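Local atomic coordinates of bromoperoxidase A1 (PDB entry 1A8Q), a protein that is a haloperoxidase without haem or metal cofactor that can brominate and may chlorinate in the biosynthesis of 7-chlorotetracycline. Residues Cys3-Tyr13 against Asp74-Leu83; Gly56-Tyr67 against Ala186-Cys195. All coordinates share one frame; numbering follows the deposited sequence.

How the contacts relate
Both contacts sit along one side of an alpha/beta hydrolase fold, their centres about 15 Å apart, and their segments alternate along the chain: 3-13, 56-67, 74-83, 186-195. Contact 1 lays the hairpin of strands 2-4 and 10-16, at the outer edge of the mixed sheet, against helix 69-82. Contact 2 sets the loop between strand 48-52 and that same helix against the start of helix 189-201. The two touch directly, since Thr61 OG1 probably bonds to Glu10 N at 2.8 Å and Ser60 OG to Phe12 N at 2.9 Å. The hairpin is thus tied through one loop to helix 189-201, where Cys195 comes within about 10 Å of catalytic Ser94, side chain to side chain.

Contact 1: Cys3-Tyr13 against Asp74-Leu83; sequences CTTRDGVEIFY and DDLNDLLTDL
Leu79 CD1 lies over one face of the Tyr13 ring, a CH-pi contact 3.9 Å from the centroid, and the same methyl meets Cys3 CB at 3.8 Å. Tyr13 CG stands between its own backbone N and carbonyl carbon (chi1 60°), which turns the ring onto the helix; Leu83 CD2 lies 3.5 Å from Tyr13 OH. The small Cys3 fits close to the helix backbone, SG 3.8 Å from Leu79 CA. This is an edge hairpin of an alpha/beta hydrolase sheet, its inward residues packed on helix 69-82 and its type I turn, Thr5 to Gly8, carrying the polar edge. There Arg6 is long enough to reach back over the helix. Its NH1 and NH2 both donate to Asp75 OD1, a salt bridge, NH1 at 2.8 Å, while Asp74 CB lies over one guanidinium face. Asp78 OD2, also salt-bridged, takes Arg6 NH1 at 2.8 Å and Arg6 N at 2.9 Å from opposite faces of its carboxylate, so side chain and turn backbone share one oxygen. Asp75 OD2 forms another salt bridge, with Arg55. Water bridges Thr5 OG1, Asp7 OD2 and Asp75 OD1; two further waters join Asp82 OD2 to Thr4 N and to Tyr13 OH.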
loop_
_atom_site.group_PDB
_atom_site.type_symbol
_atom_site.label_atom_id
_atom_site.label_comp_id
_atom_site.label_asym_id
_atom_site.label_seq_id
_atom_site.Cartn_x
_atom_site.Cartn_y
_atom_site.Cartn_z
ATOM N N CYS A 3 0.476 15.815 -11.049
ATOM C CA CYS A 3 1.182 16.685 -10.113
ATOM C C CYS A 3 2.661 16.632 -10.516
ATOM O O CYS A 3 3.176 15.524 -10.688
ATOM C CB CYS A 3 1.032 16.128 -8.690
ATOM S SG CYS A 3 2.155 16.944 -7.507
ATOM N N THR A 4 3.286 17.784 -10.712
ATOM C CA THR A 4 4.718 17.734 -11.081
ATOM C C THR A 4 5.545 17.899 -9.797
ATOM O O THR A 4 5.315 18.852 -9.049
ATOM C CB THR A 4 5.041 18.819 -12.101
ATOM O OG1 THR A 4 4.241 18.621 -13.278
ATOM C CG2 THR A 4 6.510 18.780 -12.504
ATOM N N THR A 5 6.454 16.956 -9.565
ATOM C CA THR A 5 7.194 16.982 -8.306
ATOM C C THR A 5 8.298 18.030 -8.387
ATOM O O THR A 5 8.627 18.552 -9.448
ATOM C CB THR A 5 7.815 15.639 -7.918
ATOM O OG1 THR A 5 8.875 15.356 -8.852
ATOM C CG2 THR A 5 6.791 14.516 -7.962
ATOM N N ARG A 6 8.982 18.156 -7.245
ATOM C CA ARG A 6 10.134 19.049 -7.151
ATOM C C ARG A 6 11.248 18.681 -8.116
ATOM O O ARG A 6 12.096 19.525 -8.471
ATOM C CB ARG A 6 10.658 18.878 -5.713
ATOM C CG ARG A 6 11.229 17.469 -5.514
ATOM C CD ARG A 6 11.147 16.988 -4.067
ATOM N NE ARG A 6 11.545 15.577 -3.981
ATOM C CZ ARG A 6 10.742 14.572 -4.319
ATOM N NH1 ARG A 6 9.496 14.837 -4.677
ATOM N NH2 ARG A 6 11.159 13.323 -4.283
ATOM N N ASP A 7 11.326 17.443 -8.550
ATOM C CA ASP A 7 12.321 16.943 -9.478
ATOM C C ASP A 7 11.855 16.909 -10.929
ATOM O O ASP A 7 12.589 16.349 -11.764
ATOM C CB ASP A 7 12.660 15.474 -9.189
ATOM C CG ASP A 7 13.234 15.264 -7.808
ATOM O OD1 ASP A 7 14.111 16.062 -7.425
ATOM O OD2 ASP A 7 12.793 14.290 -7.158
ATOM N N GLY A 8 10.638 17.340 -11.208
ATOM C CA GLY A 8 10.153 17.354 -12.582
ATOM C C GLY A 8 9.478 16.046 -12.962
ATOM O O GLY A 8 9.144 15.858 -14.143
ATOM N N VAL A 9 9.199 15.192 -11.991
ATOM C CA VAL A 9 8.554 13.907 -12.283
ATOM C C VAL A 9 7.053 14.135 -12.376
ATOM O O VAL A 9 6.558 14.948 -11.595
ATOM C CB VAL A 9 8.905 12.881 -11.202
ATOM C CG1 VAL A 9 8.096 11.603 -11.291
ATOM C CG2 VAL A 9 10.390 12.509 -11.399
ATOM N N GLU A 10 6.357 13.458 -13.280
ATOM C CA GLU A 10 4.897 13.670 -13.334
ATOM C C GLU A 10 4.200 12.539 -12.598
ATOM O O GLU A 10 4.294 11.366 -12.968
ATOM C CB GLU A 10 4.466 13.706 -14.812
ATOM C CG GLU A 10 4.986 14.962 -15.494
ATOM C CD GLU A 10 4.515 15.065 -16.938
ATOM O OE1 GLU A 10 4.562 14.058 -17.656
ATOM O OE2 GLU A 10 4.062 16.165 -17.308
ATOM N N ILE A 11 3.465 12.890 -11.534
ATOM C CA ILE A 11 2.744 11.866 -10.766
ATOM C C ILE A 11 1.279 11.941 -11.183
ATOM O O ILE A 11 0.654 13.000 -11.025
ATOM C CB ILE A 11 2.884 12.148 -9.264
ATOM C CG1 ILE A 11 4.348 11.906 -8.809
ATOM C CG2 ILE A 11 1.972 11.260 -8.395
ATOM C CD1 ILE A 11 4.868 10.505 -9.018
ATOM N N PHE A 12 0.786 10.841 -11.734
ATOM C CA PHE A 12 -0.623 10.837 -12.190
ATOM C C PHE A 12 -1.524 10.571 -10.995
ATOM O O PHE A 12 -1.164 9.721 -10.176
ATOM C CB PHE A 12 -0.815 9.687 -13.203
ATOM C CG PHE A 12 -2.235 9.653 -13.758
ATOM C CD1 PHE A 12 -2.576 10.475 -14.825
ATOM C CD2 PHE A 12 -3.154 8.793 -13.212
ATOM C CE1 PHE A 12 -3.880 10.417 -15.326
ATOM C CE2 PHE A 12 -4.464 8.763 -13.704
ATOM C CZ PHE A 12 -4.809 9.582 -14.756
ATOM N N TYR A 13 -2.725 11.157 -10.917
ATOM C CA TYR A 13 -3.599 10.814 -9.807
ATOM C C TYR A 13 -5.064 11.035 -10.225
ATOM O O TYR A 13 -5.314 11.793 -11.159
ATOM C CB TYR A 13 -3.319 11.589 -8.487
ATOM C CG TYR A 13 -3.477 13.094 -8.649
ATOM C CD1 TYR A 13 -2.533 13.909 -9.217
ATOM C CD2 TYR A 13 -4.673 13.651 -8.183
ATOM C CE1 TYR A 13 -2.733 15.273 -9.356
ATOM C CE2 TYR A 13 -4.883 15.033 -8.284
ATOM C CZ TYR A 13 -3.923 15.812 -8.871
ATOM O OH TYR A 13 -4.127 17.169 -9.012
ATOM N N ASP A 74 8.516 11.992 -0.305
ATOM C CA ASP A 74 8.644 13.360 -0.728
ATOM C C ASP A 74 7.709 13.612 -1.923
ATOM O O ASP A 74 7.219 14.719 -2.104
ATOM C CB ASP A 74 10.070 13.798 -1.071
ATOM C CG ASP A 74 10.986 13.813 0.146
ATOM O OD1 ASP A 74 10.536 13.687 1.278
ATOM O OD2 ASP A 74 12.235 13.923 -0.066
ATOM N N ASP A 75 7.576 12.595 -2.792
ATOM C CA ASP A 75 6.602 12.731 -3.884
ATOM C C ASP A 75 5.198 12.867 -3.291
ATOM O O ASP A 75 4.468 13.747 -3.765
ATOM C CB ASP A 75 6.651 11.517 -4.809
ATOM C CG ASP A 75 7.910 11.455 -5.672
ATOM O OD1 ASP A 75 8.716 12.382 -5.746
ATOM O OD2 ASP A 75 8.048 10.390 -6.332
ATOM N N LEU A 76 4.865 12.107 -2.267
ATOM C CA LEU A 76 3.563 12.237 -1.595
ATOM C C LEU A 76 3.443 13.626 -0.981
ATOM O O LEU A 76 2.422 14.313 -1.144
ATOM C CB LEU A 76 3.398 11.105 -0.572
ATOM C CG LEU A 76 2.141 11.189 0.318
ATOM C CD1 LEU A 76 0.914 11.010 -0.575
ATOM C CD2 LEU A 76 2.167 10.126 1.403
ATOM N N ASN A 77 4.532 14.122 -0.361
ATOM C CA ASN A 77 4.505 15.485 0.184
ATOM C C ASN A 77 4.217 16.525 -0.880
ATOM O O ASN A 77 3.467 17.490 -0.664
ATOM C CB ASN A 77 5.817 15.808 0.917
ATOM C CG ASN A 77 5.831 17.236 1.446
ATOM O OD1 ASN A 77 6.625 18.090 1.047
ATOM N ND2 ASN A 77 4.914 17.510 2.336
ATOM N N ASP A 78 4.806 16.361 -2.073
ATOM C CA ASP A 78 4.571 17.327 -3.155
ATOM C C ASP A 78 3.101 17.317 -3.575
ATOM O O ASP A 78 2.566 18.393 -3.834
ATOM C CB ASP A 78 5.456 17.058 -4.383
ATOM C CG ASP A 78 6.911 17.457 -4.179
ATOM O OD1 ASP A 78 7.214 18.239 -3.242
ATOM O OD2 ASP A 78 7.750 16.969 -4.949
ATOM N N LEU A 79 2.460 16.158 -3.604
ATOM C CA LEU A 79 1.056 16.064 -4.010
ATOM C C LEU A 79 0.159 16.718 -2.961
ATOM O O LEU A 79 -0.717 17.512 -3.288
ATOM C CB LEU A 79 0.684 14.579 -4.166
ATOM C CG LEU A 79 -0.790 14.298 -4.495
ATOM C CD1 LEU A 79 -1.116 14.683 -5.919
ATOM C CD2 LEU A 79 -1.080 12.815 -4.261
ATOM N N LEU A 80 0.424 16.451 -1.683
ATOM C CA LEU A 80 -0.398 17.044 -0.614
ATOM C C LEU A 80 -0.195 18.547 -0.537
ATOM O O LEU A 80 -1.145 19.291 -0.293
ATOM C CB LEU A 80 -0.031 16.419 0.731
ATOM C CG LEU A 80 -0.282 14.920 0.913
ATOM C CD1 LEU A 80 -0.003 14.533 2.371
ATOM C CD2 LEU A 80 -1.669 14.454 0.529
ATOM N N THR A 81 1.023 19.015 -0.796
ATOM C CA THR A 81 1.303 20.443 -0.776
ATOM C C THR A 81 0.731 21.178 -1.978
ATOM O O THR A 81 0.151 22.266 -1.838
ATOM C CB THR A 81 2.841 20.667 -0.734
ATOM O OG1 THR A 81 3.318 20.031 0.471
ATOM C CG2 THR A 81 3.145 22.154 -0.715
ATOM N N ASP A 82 0.863 20.596 -3.173
ATOM C CA ASP A 82 0.336 21.213 -4.392
ATOM C C ASP A 82 -1.174 21.408 -4.289
ATOM O O ASP A 82 -1.716 22.416 -4.752
ATOM C CB ASP A 82 0.619 20.308 -5.598
ATOM C CG ASP A 82 0.134 20.805 -6.942
ATOM O OD1 ASP A 82 0.190 22.025 -7.221
ATOM O OD2 ASP A 82 -0.236 19.986 -7.811
ATOM N N LEU A 83 -1.893 20.429 -3.782
ATOM C CA LEU A 83 -3.343 20.490 -3.610
ATOM C C LEU A 83 -3.761 21.166 -2.308
ATOM O O LEU A 83 -4.955 21.331 -2.064
ATOM C CB LEU A 83 -3.918 19.064 -3.660
ATOM C CG LEU A 83 -3.749 18.384 -5.036
ATOM C CD1 LEU A 83 -4.367 16.992 -5.007
ATOM C CD2 LEU A 83 -4.348 19.221 -6.148
HETATM O O HOH W 1 1.765 20.187 -10.158
HETATM O O HOH W 2 10.371 13.414 -7.758
HETATM O O HOH W 3 -1.831 18.729 -9.446
#

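Contact 2: Gly56-Tyr67 against Ala186-Cys195; sequences GHGHSTPVWDGY and AQTIEGGVRC
Tyr67 CG is anti to its carbonyl carbon (chi1 -69°) and Thr188 OG1 is flanked by both its backbone N and its carbonyl carbon (chi1 62°), torsions that bring the two hydroxyls to 2.8 Å, Thr188 OG1 to Tyr67 OH. Thr188 donates here, and Tyr67 OH in turn donates a hydrogen bond to Val63 O at 2.6 Å, while Thr188 OG1 also accepts from Gly191 N. Threonine suits this N-cap: its hydroxyl closes the first turn of helix 189-201, and its methyl CG2 rests on Pro62, 3.7 Å from Pro62 CA. Gly191 CA sits almost centrally over one face of the Tyr67 ring, 3.5 Å from the centroid. Having no side chain, Gly191 lets the aromatic lie flat on the helix; Arg194 CB packs against Tyr67 CB. In this alpha/beta hydrolase the pairing joins the loop after strand 48-52 to the start of helix 189-201, and the backbones add a nearly straight bond, Thr188 N to Gly56 O at 3.0 Å. Gly56 has backbone angles (positive phi) that call for glycine, and the Tyr67 hydroxyl packs close beside its CA. Toward the surface, Glu190 lays its bent chain across Trp64, CG 3.7 Å from the centroid of the six-membered ring, with carboxylate and indole planes only 14° apart. Its OE2 takes Arg194 NH1 in a salt bridge, and Asp197 pairs with NH2 of that arginine. Deeper in, Gln187 CG covers a face of His57, whose ND1 bonds to Arg55 O, and Cys195 SG approaches the imidazole edge, 4.1 Å from His57 CE1.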
loop_
_atom_site.group_PDB
_atom_site.type_symbol
_atom_site.label_atom_id
_atom_site.label_comp_id
_atom_site.label_asym_id
_atom_site.label_seq_id
_atom_site.Cartn_x
_atom_site.Cartn_y
_atom_site.Cartn_z
ATOM N N GLY A 56 7.054 5.659 -11.777
ATOM C CA GLY A 56 7.322 4.363 -12.403
ATOM C C GLY A 56 6.206 3.335 -12.395
ATOM O O GLY A 56 6.432 2.182 -12.747
ATOM N N HIS A 57 4.964 3.727 -12.059
ATOM C CA HIS A 57 3.837 2.815 -12.030
ATOM C C HIS A 57 2.673 3.546 -12.749
ATOM O O HIS A 57 2.671 4.783 -12.784
ATOM C CB HIS A 57 3.391 2.512 -10.573
ATOM C CG HIS A 57 4.403 1.776 -9.721
ATOM N ND1 HIS A 57 5.617 2.309 -9.332
ATOM C CD2 HIS A 57 4.322 0.538 -9.186
ATOM C CE1 HIS A 57 6.283 1.420 -8.626
ATOM N NE2 HIS A 57 5.531 0.323 -8.538
ATOM N N GLY A 58 1.758 2.750 -13.240
ATOM C CA GLY A 58 0.537 3.330 -13.836
ATOM C C GLY A 58 0.869 4.334 -14.919
ATOM O O GLY A 58 1.585 3.990 -15.873
ATOM N N HIS A 59 0.350 5.548 -14.804
ATOM C CA HIS A 59 0.557 6.601 -15.778
ATOM C C HIS A 59 1.521 7.664 -15.278
ATOM O O HIS A 59 1.615 8.742 -15.895
ATOM C CB HIS A 59 -0.765 7.336 -16.092
ATOM C CG HIS A 59 -1.705 6.477 -16.886
ATOM N ND1 HIS A 59 -1.470 6.015 -18.141
ATOM C CD2 HIS A 59 -2.938 6.047 -16.515
ATOM C CE1 HIS A 59 -2.496 5.275 -18.553
ATOM N NE2 HIS A 59 -3.388 5.307 -17.578
ATOM N N SER A 60 2.267 7.366 -14.198
ATOM C CA SER A 60 3.271 8.359 -13.792
ATOM C C SER A 60 4.560 8.202 -14.622
ATOM O O SER A 60 4.702 7.204 -15.321
ATOM C CB SER A 60 3.666 8.142 -12.312
ATOM O OG SER A 60 2.543 8.526 -11.523
ATOM N N THR A 61 5.445 9.175 -14.554
ATOM C CA THR A 61 6.684 9.051 -15.399
ATOM C C THR A 61 7.366 7.736 -15.186
ATOM O O THR A 61 7.636 7.296 -14.068
ATOM C CB THR A 61 7.630 10.209 -15.049
ATOM O OG1 THR A 61 6.974 11.454 -15.141
ATOM C CG2 THR A 61 8.846 10.251 -16.000
ATOM N N PRO A 62 7.800 7.033 -16.251
ATOM C CA PRO A 62 8.528 5.797 -16.163
ATOM C C PRO A 62 9.997 6.098 -15.844
ATOM O O PRO A 62 10.889 6.051 -16.696
ATOM C CB PRO A 62 8.401 5.181 -17.572
ATOM C CG PRO A 62 8.146 6.338 -18.476
ATOM C CD PRO A 62 7.405 7.386 -17.647
ATOM N N VAL A 63 10.260 6.469 -14.589
ATOM C CA VAL A 63 11.589 6.867 -14.137
ATOM C C VAL A 63 12.515 5.688 -13.933
ATOM O O VAL A 63 12.112 4.555 -13.704
ATOM C CB VAL A 63 11.559 7.680 -12.820
ATOM C CG1 VAL A 63 10.759 8.966 -12.950
ATOM C CG2 VAL A 63 10.981 6.833 -11.681
ATOM N N TRP A 64 13.829 6.058 -13.960
ATOM C CA TRP A 64 14.852 5.075 -13.647
ATOM C C TRP A 64 15.144 5.067 -12.119
ATOM O O TRP A 64 15.422 3.981 -11.619
ATOM C CB TRP A 64 16.188 5.500 -14.338
ATOM C CG TRP A 64 17.336 4.616 -13.941
ATOM C CD1 TRP A 64 18.421 5.027 -13.208
ATOM C CD2 TRP A 64 17.467 3.221 -14.139
ATOM N NE1 TRP A 64 19.236 3.945 -12.949
ATOM C CE2 TRP A 64 18.674 2.823 -13.505
ATOM C CE3 TRP A 64 16.749 2.220 -14.800
ATOM C CZ2 TRP A 64 19.120 1.510 -13.509
ATOM C CZ3 TRP A 64 17.176 0.913 -14.811
ATOM C CH2 TRP A 64 18.394 0.574 -14.189
ATOM N N ASP A 65 15.159 6.265 -11.567
ATOM C CA ASP A 65 15.736 6.341 -10.215
ATOM C C ASP A 65 14.698 6.723 -9.171
ATOM O O ASP A 65 13.562 7.035 -9.501
ATOM C CB ASP A 65 16.799 7.472 -10.203
ATOM C CG ASP A 65 16.425 8.599 -11.113
ATOM O OD1 ASP A 65 15.365 9.256 -11.032
ATOM O OD2 ASP A 65 17.253 8.830 -12.055
ATOM N N GLY A 66 15.202 6.720 -7.926
ATOM C CA GLY A 66 14.304 7.161 -6.854
ATOM C C GLY A 66 13.353 6.110 -6.353
ATOM O O GLY A 66 12.332 6.498 -5.727
ATOM N N TYR A 67 13.629 4.824 -6.507
ATOM C CA TYR A 67 12.751 3.777 -5.971
ATOM C C TYR A 67 13.177 3.463 -4.522
ATOM O O TYR A 67 13.714 2.390 -4.233
ATOM C CB TYR A 67 12.836 2.536 -6.857
ATOM C CG TYR A 67 12.207 2.781 -8.229
ATOM C CD1 TYR A 67 10.826 2.947 -8.362
ATOM C CD2 TYR A 67 12.996 2.807 -9.367
ATOM C CE1 TYR A 67 10.253 3.203 -9.596
ATOM C CE2 TYR A 67 12.433 3.014 -10.626
ATOM C CZ TYR A 67 11.079 3.219 -10.731
ATOM O OH TYR A 67 10.501 3.413 -11.972
ATOM N N ALA A 186 2.137 -1.976 -16.384
ATOM C CA ALA A 186 2.468 -0.578 -16.504
ATOM C C ALA A 186 3.644 -0.201 -15.599
ATOM O O ALA A 186 4.061 0.968 -15.683
ATOM C CB ALA A 186 1.274 0.307 -16.107
ATOM N N GLN A 187 4.149 -1.149 -14.813
ATOM C CA GLN A 187 5.279 -0.752 -13.945
ATOM C C GLN A 187 6.628 -0.901 -14.690
ATOM O O GLN A 187 6.778 -1.906 -15.380
ATOM C CB GLN A 187 5.260 -1.708 -12.772
ATOM C CG GLN A 187 6.354 -1.440 -11.716
ATOM C CD GLN A 187 6.465 -2.566 -10.715
ATOM O OE1 GLN A 187 6.398 -2.356 -9.451
ATOM N NE2 GLN A 187 6.686 -3.764 -11.166
ATOM N N THR A 188 7.559 0.004 -14.412
ATOM C CA THR A 188 8.874 -0.194 -15.065
ATOM C C THR A 188 9.510 -1.448 -14.521
ATOM O O THR A 188 9.334 -1.882 -13.366
ATOM C CB THR A 188 9.830 0.974 -14.815
ATOM O OG1 THR A 188 10.042 1.041 -13.390
ATOM C CG2 THR A 188 9.239 2.279 -15.316
ATOM N N ILE A 189 10.440 -2.056 -15.303
ATOM C CA ILE A 189 11.101 -3.265 -14.784
ATOM C C ILE A 189 12.040 -2.910 -13.629
ATOM O O ILE A 189 12.083 -3.685 -12.672
ATOM C CB ILE A 189 11.897 -3.989 -15.909
ATOM C CG1 ILE A 189 12.294 -5.385 -15.413
ATOM C CG2 ILE A 189 13.042 -3.087 -16.363
ATOM C CD1 ILE A 189 12.872 -6.280 -16.531
ATOM N N GLU A 190 12.597 -1.704 -13.617
ATOM C CA GLU A 190 13.522 -1.294 -12.551
ATOM C C GLU A 190 12.706 -1.034 -11.286
ATOM O O GLU A 190 13.165 -1.393 -10.201
ATOM C CB GLU A 190 14.271 -0.045 -12.989
ATOM C CG GLU A 190 15.322 0.450 -11.979
ATOM C CD GLU A 190 16.439 -0.498 -11.681
ATOM O OE1 GLU A 190 16.517 -1.646 -12.182
ATOM O OE2 GLU A 190 17.266 -0.120 -10.798
ATOM N N GLY A 191 11.512 -0.472 -11.441
ATOM C CA GLY A 191 10.678 -0.285 -10.220
ATOM C C GLY A 191 10.251 -1.644 -9.681
ATOM O O GLY A 191 10.141 -1.851 -8.445
ATOM N N GLY A 192 9.999 -2.603 -10.559
ATOM C CA GLY A 192 9.653 -3.965 -10.191
ATOM C C GLY A 192 10.695 -4.553 -9.234
ATOM O O GLY A 192 10.391 -4.976 -8.106
ATOM N N VAL A 193 11.955 -4.511 -9.655
ATOM C CA VAL A 193 13.021 -5.076 -8.795
ATOM C C VAL A 193 13.481 -4.180 -7.674
ATOM O O VAL A 193 13.625 -4.663 -6.527
ATOM C CB VAL A 193 14.261 -5.420 -9.681
ATOM C CG1 VAL A 193 13.861 -6.418 -10.768
ATOM C CG2 VAL A 193 14.897 -4.199 -10.279
ATOM N N ARG A 194 13.623 -2.864 -7.812
ATOM C CA ARG A 194 14.149 -2.022 -6.757
ATOM C C ARG A 194 13.142 -1.894 -5.608
ATOM O O ARG A 194 13.571 -1.721 -4.453
ATOM C CB ARG A 194 14.430 -0.587 -7.219
ATOM C CG ARG A 194 15.601 -0.454 -8.186
ATOM C CD ARG A 194 16.907 -0.321 -7.369
ATOM N NE ARG A 194 17.239 -1.634 -6.820
ATOM C CZ ARG A 194 17.823 -2.594 -7.535
ATOM N NH1 ARG A 194 18.115 -2.336 -8.807
ATOM N NH2 ARG A 194 18.126 -3.789 -7.014
ATOM N N CYS A 195 11.840 -1.953 -5.960
ATOM C CA CYS A 195 10.887 -1.887 -4.827
ATOM C C CYS A 195 11.035 -3.106 -3.933
ATOM O O CYS A 195 10.767 -2.953 -2.707
ATOM C CB CYS A 195 9.444 -1.884 -5.372
ATOM S SG CYS A 195 9.002 -0.209 -5.949
HETATM O O HOH W 4 6.068 3.033 -15.836
HETATM O O HOH W 5 17.166 2.502 -10.022
HETATM O O HOH W 6 15.522 0.824 -3.387
#